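Long-range contact in fumarylacetoacetate hydrolase (Burkholderia xenovorans, PDB 5TI1), which probably hydrolyses fumarylacetoacetate to fumarate and acetoacetate, the last step of phenylalanine and tyrosine breakdown, at a metal-dependent active site: residues E159-M167 with F386-N395. Sequence-based numbering, arbitrary orientation. Where two conformers were deposited one is given.
Sequences EHATNVGSM and FGSLLELTWN
Glu391 sets one carboxylate oxygen at the edge of the His160 ring: ND1 of the imidazole gives a bent, weak hydrogen bond of 2.8 Å to Glu391 OE2, which lies in the ring plane, while the carboxylate is turned 78° from that plane. One turn on, Asn163 takes the other oxygen. Its ND2 reaches Glu391 OE1 at 3.0 Å in a nearly straight bond, leaving within the amide plane and arriving on the anti side, 20° out of the carboxylate plane. The same ND2 stands over the centre of the Phe386 ring, 3.3 Å above its plane, roughly at right angles to the bond to Glu391.

At the other end Met167 and Trp394 reach toward each other from opposite directions, the thioether settling over one face of the indole in one of its two modelled conformers. With CG beside the backbone N (chi1 -50°) and an extended chain, CE comes over the six-membered ring, 3.6 Å from its centroid, as a CH-pi contact, and SD stands over the same face in a Met-aromatic contact. There Ser166 CB touches the indole edge at CH2, 3.7 Å away. Val164 CG2 packs on Leu390 CD2 at 4.0 Å.

A second shell fixes the carboxylate. Ser388 OG donates to the anti lone pair of Glu391 OE2 (2.7 Å) and, as N-cap of helix 389-392, accepts from Glu391 N; Ser379 OG bonds OE1. A Schellman motif ends this helix, with Trp394 as C-prime residue. His160, the predicted proton acceptor, also touches Thr377, a predicted substrate-binding residue, and its side chain lies about 7 Å from the bound magnesium ion. A histidine paired with a buried glutamate near the metal site is consistent with the catalytic centre of the FAH family.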
loop_
_atom_site.group_PDB
_atom_site.type_symbol
_atom_site.label_atom_id
_atom_site.label_comp_id
_atom_site.label_asym_id
_atom_site.label_seq_id
_atom_site.Cartn_x
_atom_site.Cartn_y
_atom_site.Cartn_z
ATOM N N GLU B 159 -6.684 -24.932 -6.952
ATOM C CA GLU B 159 -7.049 -25.179 -8.347
ATOM C C GLU B 159 -6.477 -24.107 -9.267
ATOM O O GLU B 159 -6.039 -24.399 -10.389
ATOM C CB GLU B 159 -8.574 -25.241 -8.487
ATOM C CG GLU B 159 -9.261 -26.382 -7.718
ATOM C CD GLU B 159 -9.523 -26.049 -6.251
ATOM O OE1 GLU B 159 -8.922 -25.079 -5.731
ATOM O OE2 GLU B 159 -10.333 -26.756 -5.615
ATOM N N HIS B 160 -6.483 -22.857 -8.813
ATOM C CA HIS B 160 -5.908 -21.777 -9.606
ATOM C C HIS B 160 -4.398 -21.935 -9.733
ATOM O O HIS B 160 -3.844 -21.858 -10.837
ATOM C CB HIS B 160 -6.256 -20.433 -8.977
ATOM C CG HIS B 160 -5.648 -19.267 -9.690
ATOM N ND1 HIS B 160 -6.147 -18.786 -10.881
ATOM C CD2 HIS B 160 -4.569 -18.504 -9.398
ATOM C CE1 HIS B 160 -5.410 -17.767 -11.285
ATOM N NE2 HIS B 160 -4.444 -17.577 -10.407
ATOM N N ALA B 161 -3.710 -22.145 -8.605
ATOM C CA ALA B 161 -2.269 -22.359 -8.644
ATOM C C ALA B 161 -1.918 -23.582 -9.472
ATOM O O ALA B 161 -0.875 -23.605 -10.136
ATOM C CB ALA B 161 -1.718 -22.506 -7.225
ATOM N N THR B 162 -2.773 -24.609 -9.433
ATOM C CA THR B 162 -2.563 -25.787 -10.267
ATOM C C THR B 162 -2.756 -25.452 -11.740
ATOM O O THR B 162 -1.897 -25.764 -12.575
ATOM C CB THR B 162 -3.510 -26.908 -9.840
ATOM O OG1 THR B 162 -3.244 -27.259 -8.477
ATOM C CG2 THR B 162 -3.323 -28.135 -10.720
ATOM N N ASN B 163 -3.881 -24.815 -12.080
ATOM C CA ASN B 163 -4.137 -24.453 -13.475
ATOM C C ASN B 163 -3.014 -23.587 -14.028
ATOM O O ASN B 163 -2.399 -23.921 -15.047
ATOM C CB ASN B 163 -5.475 -23.724 -13.592
ATOM C CG ASN B 163 -6.659 -24.653 -13.419
ATOM O OD1 ASN B 163 -6.562 -25.850 -13.680
ATOM N ND2 ASN B 163 -7.784 -24.103 -12.972
ATOM N N VAL B 164 -2.719 -22.480 -13.340
ATOM C CA VAL B 164 -1.679 -21.555 -13.781
ATOM C C VAL B 164 -0.328 -22.250 -13.825
ATOM O O VAL B 164 0.404 -22.161 -14.818
ATOM C CB VAL B 164 -1.644 -20.322 -12.862
ATOM C CG1 VAL B 164 -0.387 -19.518 -13.102
ATOM C CG2 VAL B 164 -2.881 -19.473 -13.089
ATOM N N GLY B 165 0.028 -22.948 -12.742
ATOM C CA GLY B 165 1.302 -23.640 -12.703
ATOM C C GLY B 165 1.442 -24.697 -13.777
ATOM O O GLY B 165 2.544 -24.927 -14.281
ATOM N N SER B 166 0.336 -25.352 -14.148
ATOM C CA SER B 166 0.397 -26.349 -15.213
ATOM C C SER B 166 0.833 -25.723 -16.532
ATOM O O SER B 166 1.577 -26.339 -17.301
ATOM C CB SER B 166 -0.954 -27.047 -15.373
ATOM O OG SER B 166 -1.210 -27.921 -14.287
ATOM N N MET B 167 0.391 -24.496 -16.811
ATOM C CA MET B 167 0.799 -23.852 -18.056
ATOM C C MET B 167 2.248 -23.396 -17.984
ATOM O O MET B 167 2.977 -23.456 -18.980
ATOM C CB MET B 167 -0.113 -22.669 -18.369
ATOM C CG MET B 167 -1.587 -22.984 -18.294
ATOM S SD MET B 167 -2.574 -21.528 -18.677
ATOM C CE MET B 167 -4.064 -21.860 -17.741
ATOM N N PHE B 386 -13.580 -21.837 -13.036
ATOM C CA PHE B 386 -12.304 -21.159 -12.856
ATOM C C PHE B 386 -12.519 -19.653 -12.774
ATOM O O PHE B 386 -13.459 -19.103 -13.357
ATOM C CB PHE B 386 -11.343 -21.488 -13.998
ATOM C CG PHE B 386 -11.096 -22.956 -14.185
ATOM C CD1 PHE B 386 -11.273 -23.846 -13.136
ATOM C CD2 PHE B 386 -10.683 -23.450 -15.411
ATOM C CE1 PHE B 386 -11.054 -25.205 -13.309
ATOM C CE2 PHE B 386 -10.462 -24.813 -15.589
ATOM C CZ PHE B 386 -10.645 -25.687 -14.535
ATOM N N GLY B 387 -11.634 -18.983 -12.046
ATOM C CA GLY B 387 -11.796 -17.576 -11.749
ATOM C C GLY B 387 -11.096 -16.607 -12.671
ATOM O O GLY B 387 -10.985 -15.425 -12.320
ATOM N N SER B 388 -10.630 -17.048 -13.839
ATOM C CA SER B 388 -9.985 -16.144 -14.778
ATOM C C SER B 388 -10.180 -16.657 -16.197
ATOM O O SER B 388 -10.273 -17.862 -16.421
ATOM C CB SER B 388 -8.487 -16.003 -14.482
ATOM O OG SER B 388 -7.805 -17.218 -14.746
ATOM N N LEU B 389 -10.223 -15.727 -17.160
ATOM C CA LEU B 389 -10.241 -16.139 -18.560
ATOM C C LEU B 389 -8.984 -16.912 -18.919
ATOM O O LEU B 389 -9.034 -17.812 -19.766
ATOM C CB LEU B 389 -10.400 -14.932 -19.490
ATOM C CG LEU B 389 -11.778 -14.287 -19.650
ATOM C CD1 LEU B 389 -12.808 -15.323 -20.041
ATOM C CD2 LEU B 389 -12.210 -13.567 -18.386
ATOM N N LEU B 390 -7.852 -16.582 -18.283
ATOM C CA LEU B 390 -6.631 -17.355 -18.487
ATOM C C LEU B 390 -6.873 -18.844 -18.237
ATOM O O LEU B 390 -6.446 -19.697 -19.025
ATOM C CB LEU B 390 -5.518 -16.821 -17.583
ATOM C CG LEU B 390 -4.245 -17.676 -17.554
ATOM C CD1 LEU B 390 -3.524 -17.621 -18.896
ATOM C CD2 LEU B 390 -3.319 -17.279 -16.395
ATOM N N GLU B 391 -7.579 -19.177 -17.155
ATOM C CA GLU B 391 -7.901 -20.579 -16.904
ATOM C C GLU B 391 -9.055 -21.050 -17.782
ATOM O O GLU B 391 -8.979 -22.123 -18.391
ATOM C CB GLU B 391 -8.246 -20.798 -15.433
ATOM C CG GLU B 391 -7.155 -20.381 -14.452
ATOM C CD GLU B 391 -7.710 -20.174 -13.074
ATOM O OE1 GLU B 391 -7.737 -21.145 -12.297
ATOM O OE2 GLU B 391 -8.145 -19.044 -12.772
ATOM N N LEU B 392 -10.133 -20.263 -17.847
ATOM C CA LEU B 392 -11.332 -20.701 -18.553
ATOM C C LEU B 392 -11.041 -21.053 -20.008
ATOM O O LEU B 392 -11.640 -21.993 -20.548
ATOM C CB LEU B 392 -12.414 -19.621 -18.467
ATOM C CG LEU B 392 -12.972 -19.375 -17.061
ATOM C CD1 LEU B 392 -13.825 -18.116 -16.995
ATOM C CD2 LEU B 392 -13.745 -20.599 -16.562
ATOM N N THR B 393 -10.117 -20.338 -20.651
ATOM C CA THR B 393 -9.783 -20.583 -22.051
ATOM C C THR B 393 -8.434 -21.272 -22.215
ATOM O O THR B 393 -7.967 -21.434 -23.348
ATOM C CB THR B 393 -9.795 -19.273 -22.850
ATOM O OG1 THR B 393 -8.674 -18.462 -22.481
ATOM C CG2 THR B 393 -11.069 -18.495 -22.588
ATOM N N TRP B 394 -7.817 -21.699 -21.117
ATOM C CA TRP B 394 -6.473 -22.282 -21.110
ATOM C C TRP B 394 -5.530 -21.466 -21.993
ATOM O O TRP B 394 -4.998 -21.925 -23.007
ATOM C CB TRP B 394 -6.492 -23.753 -21.523
ATOM C CG TRP B 394 -5.294 -24.510 -21.005
ATOM C CD1 TRP B 394 -4.222 -24.950 -21.728
ATOM C CD2 TRP B 394 -5.042 -24.890 -19.644
ATOM N NE1 TRP B 394 -3.325 -25.590 -20.905
ATOM C CE2 TRP B 394 -3.804 -25.567 -19.622
ATOM C CE3 TRP B 394 -5.747 -24.732 -18.446
ATOM C CZ2 TRP B 394 -3.257 -26.084 -18.448
ATOM C CZ3 TRP B 394 -5.196 -25.242 -17.279
ATOM C CH2 TRP B 394 -3.965 -25.908 -17.290
ATOM N N ASN B 395 -5.338 -20.216 -21.573
ATOM C CA ASN B 395 -4.472 -19.259 -22.260
ATOM C C ASN B 395 -4.880 -19.056 -23.720
ATOM O O ASN B 395 -4.048 -18.719 -24.566
ATOM C CB ASN B 395 -3.003 -19.677 -22.169
ATOM C CG ASN B 395 -2.066 -18.514 -22.380
ATOM O OD1 ASN B 395 -2.483 -17.351 -22.308
ATOM N ND2 ASN B 395 -0.794 -18.811 -22.641
#